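Hypothetical protein (Bacteroides caccae, PDB 4M8R) is of unknown function but pairs an N-terminal Ig-like domain with a WD40-like beta-propeller domain. Local coordinates at residues 156-162 with 419-423; 187-192 with 235-239; 194-198 with 209-213; 205-209 with 220-224. One frame throughout, in Å; residues are numbered along the deposited sequence.

Contact 1. Residues 156-162 with 419-423; sequences VNLQKTY and VVWAN
V420 meets V156 where the last strand of the chain approaches the loop, its CG2 methyl lying 3.9 Å from V156 CA. W421 turns its indole away, NE1 bonding to T383, and offers its carbonyl instead, with O 3.3 Å from N157 CB. At A422 the small CB packs on the amide of N157, 3.5 Å from CG. That amide is directed at the strand because CG stands opposite the backbone N (chi1 168°), and both its ends reach N423. ND2 donates to N423 O over 3.0 Å, approaching in the carbonyl plane, and also binds G163 O; OD1 takes a weak bond from N423 N at 3.4 Å. Cutting N157 back to an alanine would probably cost the terminal carboxylate one of its donors and leave N423 held to the loop by K160 N and Y162 N. N423 O is gripped a second time by Y162 N, 2.9 Å away and tilted from the carbonyl plane. The N423 side chain folds back so that OD1 accepts from K160 N at 2.8 Å, the donor standing well above the amide carbonyl plane, while ND2 goes to K115 O. K160 N is presented by a type II turn from L158 to T161, which T161 OG1 braces by donating to L158 O. Pairing of strand 419-422 with strand 118-123 in one antiparallel sheet resembles the Velcro closure of beta-propellers, here with a buried C-terminal residue.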
loop_
_atom_site.group_PDB
_atom_site.type_symbol
_atom_site.label_atom_id
_atom_site.label_comp_id
_atom_site.label_asym_id
_atom_site.label_seq_id
_atom_site.Cartn_x
_atom_site.Cartn_y
_atom_site.Cartn_z
ATOM N N VAL A 156 1.374 -10.376 26.264
ATOM C CA VAL A 156 1.858 -10.047 24.930
ATOM C C VAL A 156 1.263 -8.729 24.468
ATOM O O VAL A 156 0.340 -8.202 25.088
ATOM C CB VAL A 156 1.473 -11.133 23.909
ATOM C CG1 VAL A 156 2.125 -12.454 24.264
ATOM C CG2 VAL A 156 -0.040 -11.299 23.829
ATOM N N ASN A 157 1.788 -8.210 23.364
ATOM C CA ASN A 157 1.313 -6.960 22.795
ATOM C C ASN A 157 0.924 -7.144 21.346
ATOM O O ASN A 157 1.606 -7.835 20.599
ATOM C CB ASN A 157 2.406 -5.899 22.881
ATOM C CG ASN A 157 2.095 -4.663 22.043
ATOM O OD1 ASN A 157 2.749 -4.410 21.030
ATOM N ND2 ASN A 157 1.100 -3.883 22.465
ATOM N N LEU A 158 -0.191 -6.540 20.955
ATOM C CA LEU A 158 -0.504 -6.375 19.548
ATOM C C LEU A 158 -0.057 -4.982 19.168
ATOM O O LEU A 158 -0.516 -4.006 19.747
ATOM C CB LEU A 158 -1.997 -6.544 19.289
ATOM C CG LEU A 158 -2.434 -6.318 17.839
ATOM C CD1 LEU A 158 -1.687 -7.239 16.886
ATOM C CD2 LEU A 158 -3.936 -6.518 17.723
ATOM N N GLN A 159 0.840 -4.885 18.196
ATOM C CA GLN A 159 1.445 -3.605 17.871
ATOM C C GLN A 159 0.392 -2.519 17.643
ATOM O O GLN A 159 -0.654 -2.769 17.046
ATOM C CB GLN A 159 2.385 -3.718 16.666
ATOM C CG GLN A 159 1.738 -4.192 15.373
ATOM C CD GLN A 159 2.623 -3.980 14.149
ATOM O OE1 GLN A 159 3.739 -3.458 14.250
ATOM N NE2 GLN A 159 2.121 -4.381 12.981
ATOM N N LYS A 160 0.685 -1.325 18.157
ATOM C CA LYS A 160 -0.144 -0.116 18.007
ATOM C C LYS A 160 -1.379 -0.050 18.895
ATOM O O LYS A 160 -2.084 0.948 18.864
ATOM C CB LYS A 160 -0.539 0.129 16.547
ATOM C CG LYS A 160 0.641 0.212 15.596
ATOM C CD LYS A 160 0.170 0.457 14.177
ATOM C CE LYS A 160 1.343 0.568 13.222
ATOM N NZ LYS A 160 0.868 0.675 11.816
ATOM N N THR A 161 -1.644 -1.077 19.692
ATOM C CA THR A 161 -2.811 -1.066 20.574
ATOM C C THR A 161 -2.594 -0.275 21.857
ATOM O O THR A 161 -3.559 0.093 22.522
ATOM C CB THR A 161 -3.245 -2.492 20.949
ATOM O OG1 THR A 161 -2.157 -3.182 21.571
ATOM C CG2 THR A 161 -3.688 -3.240 19.709
ATOM N N TYR A 162 -1.336 -0.007 22.191
ATOM C CA TYR A 162 -0.958 0.688 23.435
ATOM C C TYR A 162 -1.646 0.058 24.642
ATOM O O TYR A 162 -2.372 0.720 25.390
ATOM C CB TYR A 162 -1.221 2.205 23.357
ATOM C CG TYR A 162 -0.450 3.005 24.396
ATOM C CD1 TYR A 162 0.943 2.965 24.444
ATOM C CD2 TYR A 162 -1.108 3.818 25.314
ATOM C CE1 TYR A 162 1.654 3.694 25.384
ATOM C CE2 TYR A 162 -0.403 4.554 26.260
ATOM C CZ TYR A 162 0.978 4.487 26.290
ATOM O OH TYR A 162 1.685 5.214 27.222
ATOM N N VAL A 419 8.759 -10.061 30.952
ATOM C CA VAL A 419 8.808 -8.733 30.349
ATOM C C VAL A 419 8.247 -8.812 28.938
ATOM O O VAL A 419 8.279 -9.870 28.312
ATOM C CB VAL A 419 10.232 -8.142 30.310
ATOM C CG1 VAL A 419 10.716 -7.848 31.721
ATOM C CG2 VAL A 419 11.199 -9.063 29.577
ATOM N N VAL A 420 7.743 -7.687 28.447
ATOM C CA VAL A 420 7.108 -7.636 27.141
ATOM C C VAL A 420 7.378 -6.304 26.459
ATOM O O VAL A 420 7.268 -5.247 27.076
ATOM C CB VAL A 420 5.581 -7.882 27.258
ATOM C CG1 VAL A 420 4.945 -6.951 28.287
ATOM C CG2 VAL A 420 4.901 -7.730 25.905
ATOM N N TRP A 421 7.751 -6.364 25.185
ATOM C CA TRP A 421 7.837 -5.168 24.354
ATOM C C TRP A 421 6.431 -4.774 23.897
ATOM O O TRP A 421 5.624 -5.637 23.547
ATOM C CB TRP A 421 8.703 -5.431 23.124
ATOM C CG TRP A 421 10.185 -5.340 23.353
ATOM C CD1 TRP A 421 11.086 -6.358 23.283
ATOM C CD2 TRP A 421 10.933 -4.160 23.663
ATOM N NE1 TRP A 421 12.346 -5.889 23.534
ATOM C CE2 TRP A 421 12.284 -4.544 23.770
ATOM C CE3 TRP A 421 10.592 -2.819 23.858
ATOM C CZ2 TRP A 421 13.301 -3.635 24.069
ATOM C CZ3 TRP A 421 11.603 -1.913 24.158
ATOM C CH2 TRP A 421 12.943 -2.326 24.259
ATOM N N ALA A 422 6.137 -3.477 23.893
ATOM C CA ALA A 422 4.811 -3.019 23.486
ATOM C C ALA A 422 4.786 -1.594 22.978
ATOM O O ALA A 422 5.574 -0.754 23.405
ATOM C CB ALA A 422 3.829 -3.160 24.634
ATOM N N ASN A 423 3.884 -1.352 22.032
ATOM C CA ASN A 423 3.465 -0.003 21.669
ATOM C C ASN A 423 1.975 -0.011 21.320
ATOM O O ASN A 423 1.294 -1.027 21.536
ATOM C CB ASN A 423 4.304 0.558 20.515
ATOM C CG ASN A 423 3.992 -0.094 19.181
ATOM O OD1 ASN A 423 3.357 -1.146 19.117
ATOM N ND2 ASN A 423 4.434 0.539 18.105
ATOM O OXT ASN A 423 1.427 0.979 20.825
#

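Contact 2. Residues 187-192 with 235-239; sequences KALSFY and TRSNF. With PO4 (phosphate ion), chain E; PO4 (phosphate ion), chain D.
S190 and S237 form a single backbone bridge between segments that run nearly the same way, 19° apart, with S237 N donating to L189 O at 2.8 Å and F191 N to S237 O at 2.9 Å. Upstream, T235 OG1 donates to A188 O over 2.7 Å, lying in the carbonyl plane. A valine in place of T235 would probably leave A188 O without this donor. A188 CB sits 3.6 Å above the guanidinium plane of R236, covering one face. The link joins the edge strand 186-188 of one four-stranded sheet to the loop leading into strand 239-240 of the next, consistent with adjoining blades of the WD40-like propeller. R236 and T235 cradle a phosphate ion, probably from the crystallisation liquor: both backbone N atoms hold its O2, and R236 NE, at the end of an extended chain, reaches O3 at 2.9 Å. R236 CB comes to the edge of the F191 ring, which also meets F93 of the second subunit edge-to-face. N238 ND2 approaches the edge of the Y192 ring, 3.5 Å from CE2, with amide and ring planes 88° apart, and donates to O1 of another phosphate.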
loop_
_atom_site.group_PDB
_atom_site.type_symbol
_atom_site.label_atom_id
_atom_site.label_comp_id
_atom_site.label_asym_id
_atom_site.label_seq_id
_atom_site.Cartn_x
_atom_site.Cartn_y
_atom_site.Cartn_z
ATOM N N LYS A 187 -10.409 -4.965 29.473
ATOM C CA LYS A 187 -11.462 -5.308 28.519
ATOM C C LYS A 187 -11.419 -6.795 28.217
ATOM O O LYS A 187 -10.373 -7.317 27.847
ATOM C CB LYS A 187 -11.263 -4.547 27.205
ATOM C CG LYS A 187 -11.113 -3.040 27.336
ATOM C CD LYS A 187 -12.358 -2.387 27.906
ATOM C CE LYS A 187 -12.240 -0.870 27.851
ATOM N NZ LYS A 187 -13.217 -0.218 28.765
ATOM N N ALA A 188 -12.548 -7.479 28.368
ATOM C CA ALA A 188 -12.638 -8.880 27.966
ATOM C C ALA A 188 -12.552 -8.980 26.450
ATOM O O ALA A 188 -13.115 -8.145 25.741
ATOM C CB ALA A 188 -13.933 -9.497 28.456
ATOM N N LEU A 189 -11.837 -9.992 25.959
ATOM C CA LEU A 189 -11.651 -10.179 24.523
ATOM C C LEU A 189 -12.523 -11.282 23.926
ATOM O O LEU A 189 -12.750 -11.294 22.720
ATOM C CB LEU A 189 -10.176 -10.445 24.210
ATOM C CG LEU A 189 -9.239 -9.260 24.466
ATOM C CD1 LEU A 189 -7.796 -9.655 24.199
ATOM C CD2 LEU A 189 -9.617 -8.054 23.622
ATOM N N SER A 190 -13.003 -12.204 24.754
ATOM C CA SER A 190 -13.866 -13.285 24.276
ATOM C C SER A 190 -15.311 -13.030 24.673
ATOM O O SER A 190 -15.592 -12.542 25.766
ATOM C CB SER A 190 -13.405 -14.634 24.815
ATOM O OG SER A 190 -12.214 -15.057 24.172
ATOM N N PHE A 191 -16.225 -13.355 23.769
ATOM C CA PHE A 191 -17.642 -13.198 24.043
ATOM C C PHE A 191 -18.119 -14.270 25.017
ATOM O O PHE A 191 -18.766 -13.954 26.009
ATOM C CB PHE A 191 -18.466 -13.244 22.755
ATOM C CG PHE A 191 -19.895 -12.856 22.958
ATOM C CD1 PHE A 191 -20.244 -11.523 23.100
ATOM C CD2 PHE A 191 -20.889 -13.823 23.048
ATOM C CE1 PHE A 191 -21.562 -11.162 23.306
ATOM C CE2 PHE A 191 -22.207 -13.469 23.256
ATOM C CZ PHE A 191 -22.546 -12.138 23.384
ATOM N N TYR A 192 -17.801 -15.527 24.733
ATOM C CA TYR A 192 -18.216 -16.627 25.601
ATOM C C TYR A 192 -17.155 -16.932 26.654
ATOM O O TYR A 192 -15.986 -16.588 26.502
ATOM C CB TYR A 192 -18.523 -17.888 24.786
ATOM C CG TYR A 192 -19.760 -17.789 23.916
ATOM C CD1 TYR A 192 -21.019 -17.566 24.474
ATOM C CD2 TYR A 192 -19.675 -17.941 22.535
ATOM C CE1 TYR A 192 -22.151 -17.482 23.677
ATOM C CE2 TYR A 192 -20.801 -17.860 21.733
ATOM C CZ TYR A 192 -22.034 -17.630 22.305
ATOM O OH TYR A 192 -23.139 -17.550 21.492
ATOM N N THR A 235 -15.537 -4.978 22.433
ATOM C CA THR A 235 -14.219 -5.631 22.415
ATOM C C THR A 235 -14.261 -7.162 22.385
ATOM O O THR A 235 -13.323 -7.791 21.902
ATOM C CB THR A 235 -13.375 -5.225 23.639
ATOM O OG1 THR A 235 -13.989 -5.714 24.841
ATOM C CG2 THR A 235 -13.248 -3.726 23.720
ATOM N N ARG A 236 -15.322 -7.762 22.917
ATOM C CA ARG A 236 -15.446 -9.213 22.944
ATOM C C ARG A 236 -15.723 -9.753 21.545
ATOM O O ARG A 236 -16.632 -9.282 20.876
ATOM C CB ARG A 236 -16.581 -9.639 23.868
ATOM C CG ARG A 236 -16.402 -9.261 25.326
ATOM C CD ARG A 236 -17.628 -9.644 26.144
ATOM N NE ARG A 236 -17.670 -8.915 27.414
ATOM C CZ ARG A 236 -17.523 -9.447 28.633
ATOM N NH1 ARG A 236 -17.336 -10.754 28.809
ATOM N NH2 ARG A 236 -17.578 -8.648 29.697
ATOM N N SER A 237 -14.943 -10.744 21.118
ATOM C CA SER A 237 -15.096 -11.357 19.805
ATOM C C SER A 237 -15.539 -12.794 19.967
ATOM O O SER A 237 -15.314 -13.403 21.007
ATOM C CB SER A 237 -13.765 -11.360 19.044
ATOM O OG SER A 237 -13.249 -10.056 18.864
ATOM N N ASN A 238 -16.150 -13.329 18.917
ATOM C CA ASN A 238 -16.421 -14.749 18.820
ATOM C C ASN A 238 -16.130 -15.247 17.408
ATOM O O ASN A 238 -17.052 -15.498 16.619
ATOM C CB ASN A 238 -17.866 -15.055 19.207
ATOM C CG ASN A 238 -18.139 -16.543 19.259
ATOM O OD1 ASN A 238 -17.327 -17.308 19.783
ATOM N ND2 ASN A 238 -19.264 -16.971 18.698
ATOM N N PHE A 239 -14.841 -15.411 17.107
ATOM C CA PHE A 239 -14.392 -15.752 15.757
ATOM C C PHE A 239 -13.560 -17.044 15.697
ATOM O O PHE A 239 -12.353 -17.000 15.489
ATOM C CB PHE A 239 -13.574 -14.598 15.177
ATOM C CG PHE A 239 -14.390 -13.383 14.808
ATOM C CD1 PHE A 239 -15.477 -13.488 13.962
ATOM C CD2 PHE A 239 -14.029 -12.127 15.267
ATOM C CE1 PHE A 239 -16.206 -12.369 13.604
ATOM C CE2 PHE A 239 -14.751 -11.004 14.913
ATOM C CZ PHE A 239 -15.840 -11.129 14.077
HETATM P P PO4 E . -18.759 -6.076 24.591
HETATM O O1 PO4 E . -19.003 -4.586 24.643
HETATM O O2 PO4 E . -17.569 -6.355 23.702
HETATM O O3 PO4 E . -18.463 -6.566 25.991
HETATM O O4 PO4 E . -19.980 -6.785 24.037
HETATM P P PO4 D . -20.377 -20.883 17.947
HETATM O O1 PO4 D . -20.573 -19.573 18.673
HETATM O O2 PO4 D . -20.160 -20.657 16.468
HETATM O O3 PO4 D . -19.180 -21.621 18.495
HETATM O O4 PO4 D . -21.631 -21.694 18.142
HETATM O O HOH W 1 -13.265 -15.897 21.668
HETATM O O HOH W 2 -16.056 -16.434 22.364
#

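Contact 3. Residues 194-198 with 209-213; sequences YNTLA and AIQQR. With PO4 (phosphate ion), chain D; PO4 (phosphate ion), chain C.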
loop_
_atom_site.group_PDB
_atom_site.type_symbol
_atom_site.label_atom_id
_atom_site.label_comp_id
_atom_site.label_asym_id
_atom_site.label_seq_id
_atom_site.Cartn_x
_atom_site.Cartn_y
_atom_site.Cartn_z
ATOM N N TYR A 194 -15.285 -19.471 27.555
ATOM C CA TYR A 194 -14.639 -20.735 27.218
ATOM C C TYR A 194 -13.209 -20.713 27.735
ATOM O O TYR A 194 -12.516 -19.706 27.619
ATOM C CB TYR A 194 -14.653 -20.974 25.701
ATOM C CG TYR A 194 -16.036 -21.124 25.067
ATOM C CD1 TYR A 194 -17.122 -21.625 25.792
ATOM C CD2 TYR A 194 -16.248 -20.803 23.722
ATOM C CE1 TYR A 194 -18.372 -21.772 25.209
ATOM C CE2 TYR A 194 -17.498 -20.955 23.130
ATOM C CZ TYR A 194 -18.558 -21.440 23.879
ATOM O OH TYR A 194 -19.810 -21.595 23.318
ATOM N N ASN A 195 -12.769 -21.827 28.307
ATOM C CA ASN A 195 -11.419 -21.923 28.842
ATOM C C ASN A 195 -10.388 -21.803 27.730
ATOM O O ASN A 195 -10.554 -22.372 26.653
ATOM C CB ASN A 195 -11.225 -23.246 29.588
ATOM C CG ASN A 195 -9.901 -23.314 30.329
ATOM O OD1 ASN A 195 -9.573 -22.426 31.114
ATOM N ND2 ASN A 195 -9.129 -24.361 30.068
ATOM N N THR A 196 -9.323 -21.062 28.009
ATOM C CA THR A 196 -8.298 -20.765 27.026
ATOM C C THR A 196 -6.984 -21.465 27.377
ATOM O O THR A 196 -6.369 -21.163 28.399
ATOM C CB THR A 196 -8.072 -19.247 26.958
ATOM O OG1 THR A 196 -9.338 -18.587 26.820
ATOM C CG2 THR A 196 -7.170 -18.878 25.786
ATOM N N LEU A 197 -6.562 -22.390 26.520
ATOM C CA LEU A 197 -5.273 -23.059 26.666
ATOM C C LEU A 197 -4.101 -22.098 26.577
ATOM O O LEU A 197 -3.147 -22.215 27.343
ATOM C CB LEU A 197 -5.071 -24.103 25.566
ATOM C CG LEU A 197 -5.725 -25.466 25.692
ATOM C CD1 LEU A 197 -5.211 -26.354 24.566
ATOM C CD2 LEU A 197 -5.434 -26.101 27.043
ATOM N N ALA A 198 -4.154 -21.179 25.613
ATOM C CA ALA A 198 -3.013 -20.322 25.309
ATOM C C ALA A 198 -3.372 -19.215 24.340
ATOM O O ALA A 198 -4.267 -19.370 23.519
ATOM C CB ALA A 198 -1.885 -21.154 24.711
ATOM N N ALA A 209 -6.188 -17.343 19.944
ATOM C CA ALA A 209 -6.274 -18.105 21.180
ATOM C C ALA A 209 -6.871 -19.479 20.910
ATOM O O ALA A 209 -7.767 -19.617 20.079
ATOM C CB ALA A 209 -7.105 -17.358 22.209
ATOM N N ILE A 210 -6.350 -20.489 21.598
ATOM C CA ILE A 210 -6.904 -21.829 21.531
ATOM C C ILE A 210 -7.893 -21.952 22.688
ATOM O O ILE A 210 -7.513 -21.834 23.849
ATOM C CB ILE A 210 -5.800 -22.901 21.614
ATOM C CG1 ILE A 210 -4.817 -22.730 20.448
ATOM C CG2 ILE A 210 -6.405 -24.294 21.574
ATOM C CD1 ILE A 210 -3.507 -23.471 20.610
ATOM N N GLN A 211 -9.163 -22.162 22.361
ATOM C CA GLN A 211 -10.226 -22.149 23.361
ATOM C C GLN A 211 -11.174 -23.314 23.179
ATOM O O GLN A 211 -11.315 -23.843 22.078
ATOM C CB GLN A 211 -11.023 -20.855 23.275
ATOM C CG GLN A 211 -10.201 -19.603 23.506
ATOM C CD GLN A 211 -11.063 -18.359 23.497
ATOM O OE1 GLN A 211 -11.710 -18.048 22.496
ATOM N NE2 GLN A 211 -11.073 -17.633 24.611
ATOM N N GLN A 212 -11.827 -23.693 24.274
ATOM C CA GLN A 212 -12.717 -24.846 24.302
ATOM C C GLN A 212 -14.097 -24.475 23.763
ATOM O O GLN A 212 -14.977 -24.055 24.516
ATOM C CB GLN A 212 -12.825 -25.381 25.728
ATOM C CG GLN A 212 -13.614 -26.666 25.841
ATOM C CD GLN A 212 -13.400 -27.349 27.176
ATOM O OE1 GLN A 212 -13.462 -26.711 28.229
ATOM N NE2 GLN A 212 -13.131 -28.648 27.139
ATOM N N ARG A 213 -14.271 -24.640 22.454
ATOM C CA ARG A 213 -15.524 -24.301 21.775
ATOM C C ARG A 213 -16.675 -25.225 22.179
ATOM O O ARG A 213 -17.839 -24.829 22.128
ATOM C CB ARG A 213 -15.324 -24.344 20.253
ATOM C CG ARG A 213 -16.500 -23.830 19.433
ATOM C CD ARG A 213 -16.131 -23.732 17.962
ATOM N NE ARG A 213 -17.210 -23.148 17.173
ATOM C CZ ARG A 213 -17.220 -23.058 15.845
ATOM N NH1 ARG A 213 -16.207 -23.518 15.123
ATOM N NH2 ARG A 213 -18.257 -22.498 15.232
HETATM P P PO4 D . -20.377 -20.883 17.947
HETATM O O1 PO4 D . -20.573 -19.573 18.673
HETATM O O2 PO4 D . -20.160 -20.657 16.468
HETATM O O3 PO4 D . -19.180 -21.621 18.495
HETATM O O4 PO4 D . -21.631 -21.694 18.142
HETATM P P PO4 C . -18.353 -23.039 11.635
HETATM O O1 PO4 C . -19.636 -22.387 12.115
HETATM O O2 PO4 C . -18.207 -22.863 10.145
HETATM O O3 PO4 C . -17.178 -22.403 12.316
HETATM O O4 PO4 C . -18.363 -24.498 12.008
HETATM O O HOH W 3 -14.678 -24.233 28.281
#
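Y194 spreads its ring over the backbone of the facing strand end, so that Q212 O lies beneath one face, 3.2 Å from Y194 CG, and R213 O under the same face nearer the hydroxyl end. T196 and Q211 stand side by side and point the same way. Q211 CG lies beside its own backbone N (chi1 -60°) and the chain then runs extended, which carries NE2 to T196 OG1 at 3.0 Å; the bond is nearly straight (174°) and lies in the amide plane. Each partner has a second mate, T196 OG1 with Q174 O and Q211 NE2 with S190 OG, so these polar atoms in the buried interior are held in a chain of bonds. At the corner the chain makes at L197, its CD1 touches I210 CG2 at 3.8 Å. Q212 OE1 reaches N195 N through a water, 2.8 Å from OE1. R213 extends away, its guanidinium edge spanning two phosphates: NE and NH2 grip separate oxygens of one, at 2.8 Å from NE to O3, while NH1 and NH2 share O3 of the other. T196 and Q211 form an antiparallel non-hydrogen-bonded pair in the beta hairpin of strands 196-201 and 208-212. Strand 217-221 pairs along the far edge of 208-212, F293 of strand 292-295 touches L197 and I210, and P176 of strand 173-180 in a neighbouring sheet packs against T196 and Q211.

Contact 4. Residues 205-209 with 220-224; sequences NDIAA and YNVSA
A209 and Y220 form the hydrogen-bonded antiparallel pair of this hairpin, each backbone N donating to the other's O at 2.8 Å, and A208 with N221 makes the adjacent non-hydrogen-bonded pair. Beyond it V222 N still donates to I207 O, and side chains add to the backbone bonds. The carboxylate of D206 can be followed outward. Its CB lies 3.8 Å from N221 ND2 and about as far from S223 OG; with CG set beside the backbone N (chi1 -63°), the group crosses the N221 amide at about a right angle, CG standing 3.6 Å from ND2. At the tip, OD2 accepts from N221 ND2 at 3.0 Å, the donor coming from above the carboxylate plane yet OD2 lying close to the amide plane of N221, and a water 2.7 Å from OD2 carries the link on to S223 OG. The other end of the N221 amide is fixed as well: OD1 accepts from S223 N, an Asx turn, and also from A224 N, which extends it to an Asx motif as the chain leaves strand 217-221. S223 OG, brought round by that turn, accepts from I207 N at 2.9 Å in an almost straight bond (172°), so that a hydroxyl oxygen, not a backbone carbonyl, receives this N-H. V222 CG1 rests on A209 CB at 3.8 Å. Strand 217-221 is flanked by strand 239-240, through the backbone of N221 and F239, and strand 208-212 by strand 196-201, through A208 and V200; P58, F57 and Y61 of the second subunit pack on D206, A208 and N221.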
loop_
_atom_site.group_PDB
_atom_site.type_symbol
_atom_site.label_atom_id
_atom_site.label_comp_id
_atom_site.label_asym_id
_atom_site.label_seq_id
_atom_site.Cartn_x
_atom_site.Cartn_y
_atom_site.Cartn_z
ATOM N N ASN A 205 -0.469 -9.658 12.405
ATOM C CA ASN A 205 -1.226 -8.534 12.942
ATOM C C ASN A 205 -2.484 -8.955 13.704
ATOM O O ASN A 205 -3.482 -8.230 13.729
ATOM C CB ASN A 205 -1.574 -7.557 11.809
ATOM C CG ASN A 205 -1.547 -6.108 12.264
ATOM O OD1 ASN A 205 -0.497 -5.595 12.663
ATOM N ND2 ASN A 205 -2.699 -5.442 12.214
ATOM N N ASP A 206 -2.426 -10.118 14.343
ATOM C CA ASP A 206 -3.560 -10.634 15.117
ATOM C C ASP A 206 -3.062 -11.456 16.296
ATOM O O ASP A 206 -1.985 -12.044 16.233
ATOM C CB ASP A 206 -4.472 -11.504 14.242
ATOM C CG ASP A 206 -5.107 -10.728 13.091
ATOM O OD1 ASP A 206 -4.471 -10.626 12.013
ATOM O OD2 ASP A 206 -6.245 -10.232 13.257
ATOM N N ILE A 207 -3.841 -11.469 17.373
ATOM C CA ILE A 207 -3.603 -12.367 18.490
ATOM C C ILE A 207 -4.668 -13.443 18.418
ATOM O O ILE A 207 -5.863 -13.138 18.378
ATOM C CB ILE A 207 -3.744 -11.678 19.863
ATOM C CG1 ILE A 207 -2.902 -10.402 19.945
ATOM C CG2 ILE A 207 -3.363 -12.647 20.976
ATOM C CD1 ILE A 207 -1.410 -10.619 19.882
ATOM N N ALA A 208 -4.234 -14.698 18.396
ATOM C CA ALA A 208 -5.156 -15.822 18.377
ATOM C C ALA A 208 -5.231 -16.445 19.756
ATOM O O ALA A 208 -4.445 -16.119 20.636
ATOM C CB ALA A 208 -4.713 -16.854 17.350
ATOM N N ALA A 209 -6.188 -17.343 19.944
ATOM C CA ALA A 209 -6.274 -18.105 21.180
ATOM C C ALA A 209 -6.871 -19.479 20.910
ATOM O O ALA A 209 -7.767 -19.617 20.079
ATOM C CB ALA A 209 -7.105 -17.358 22.209
ATOM N N TYR A 220 -9.182 -19.375 17.724
ATOM C CA TYR A 220 -9.988 -18.156 17.678
ATOM C C TYR A 220 -9.122 -16.936 17.420
ATOM O O TYR A 220 -7.956 -16.901 17.803
ATOM C CB TYR A 220 -10.678 -17.915 19.021
ATOM C CG TYR A 220 -11.874 -18.790 19.327
ATOM C CD1 TYR A 220 -11.713 -20.125 19.675
ATOM C CD2 TYR A 220 -13.162 -18.261 19.319
ATOM C CE1 TYR A 220 -12.807 -20.919 19.977
ATOM C CE2 TYR A 220 -14.260 -19.046 19.621
ATOM C CZ TYR A 220 -14.080 -20.368 19.952
ATOM O OH TYR A 220 -15.175 -21.138 20.244
ATOM N N ASN A 221 -9.715 -15.925 16.794
ATOM C CA ASN A 221 -9.125 -14.601 16.745
ATOM C C ASN A 221 -9.740 -13.771 17.855
ATOM O O ASN A 221 -10.937 -13.513 17.843
ATOM C CB ASN A 221 -9.399 -13.939 15.402
ATOM C CG ASN A 221 -8.702 -12.602 15.264
ATOM O OD1 ASN A 221 -8.664 -11.808 16.204
ATOM N ND2 ASN A 221 -8.130 -12.356 14.097
ATOM N N VAL A 222 -8.922 -13.340 18.808
ATOM C CA VAL A 222 -9.429 -12.619 19.975
ATOM C C VAL A 222 -8.982 -11.173 20.019
ATOM O O VAL A 222 -9.233 -10.488 21.002
ATOM C CB VAL A 222 -9.042 -13.326 21.296
ATOM C CG1 VAL A 222 -9.643 -14.713 21.326
ATOM C CG2 VAL A 222 -7.533 -13.396 21.483
ATOM N N SER A 223 -8.311 -10.705 18.969
ATOM C CA SER A 223 -7.882 -9.311 18.910
ATOM C C SER A 223 -8.711 -8.469 17.932
ATOM O O SER A 223 -8.576 -7.248 17.908
ATOM C CB SER A 223 -6.397 -9.228 18.554
ATOM O OG SER A 223 -6.145 -9.749 17.262
ATOM N N ALA A 224 -9.570 -9.112 17.140
ATOM C CA ALA A 224 -10.394 -8.400 16.148
ATOM C C ALA A 224 -11.205 -7.226 16.725
ATOM O O ALA A 224 -11.400 -6.221 16.042
ATOM C CB ALA A 224 -11.321 -9.370 15.441
HETATM O O HOH W 4 -6.834 -8.364 15.103
#

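How the contacts relate
All four contacts fall within the WD40-like domain. Contact 1 spans the longest loop, and the other three lie within it along the chain; contacts 3 and 4 overlap in sequence, sharing A209, between the two segments of contact 2. Contacts 3 and 4, with centres about 12 Å apart, share strand 208-212 and build consecutive hairpins of one mixed sheet. Contact 2 ties that sheet to the preceding one, its centre about 10 Å from contact 4 and 12 Å from contact 3, and a phosphate is common to contacts 2 and 3. Contact 1 touches contact 4 alone, through Q159 with N205 and through L158, which packs on N205, D206 and S223. Chain closure thus adjoins the sheet whose neighbouring contacts 2 and 4 face the second subunit.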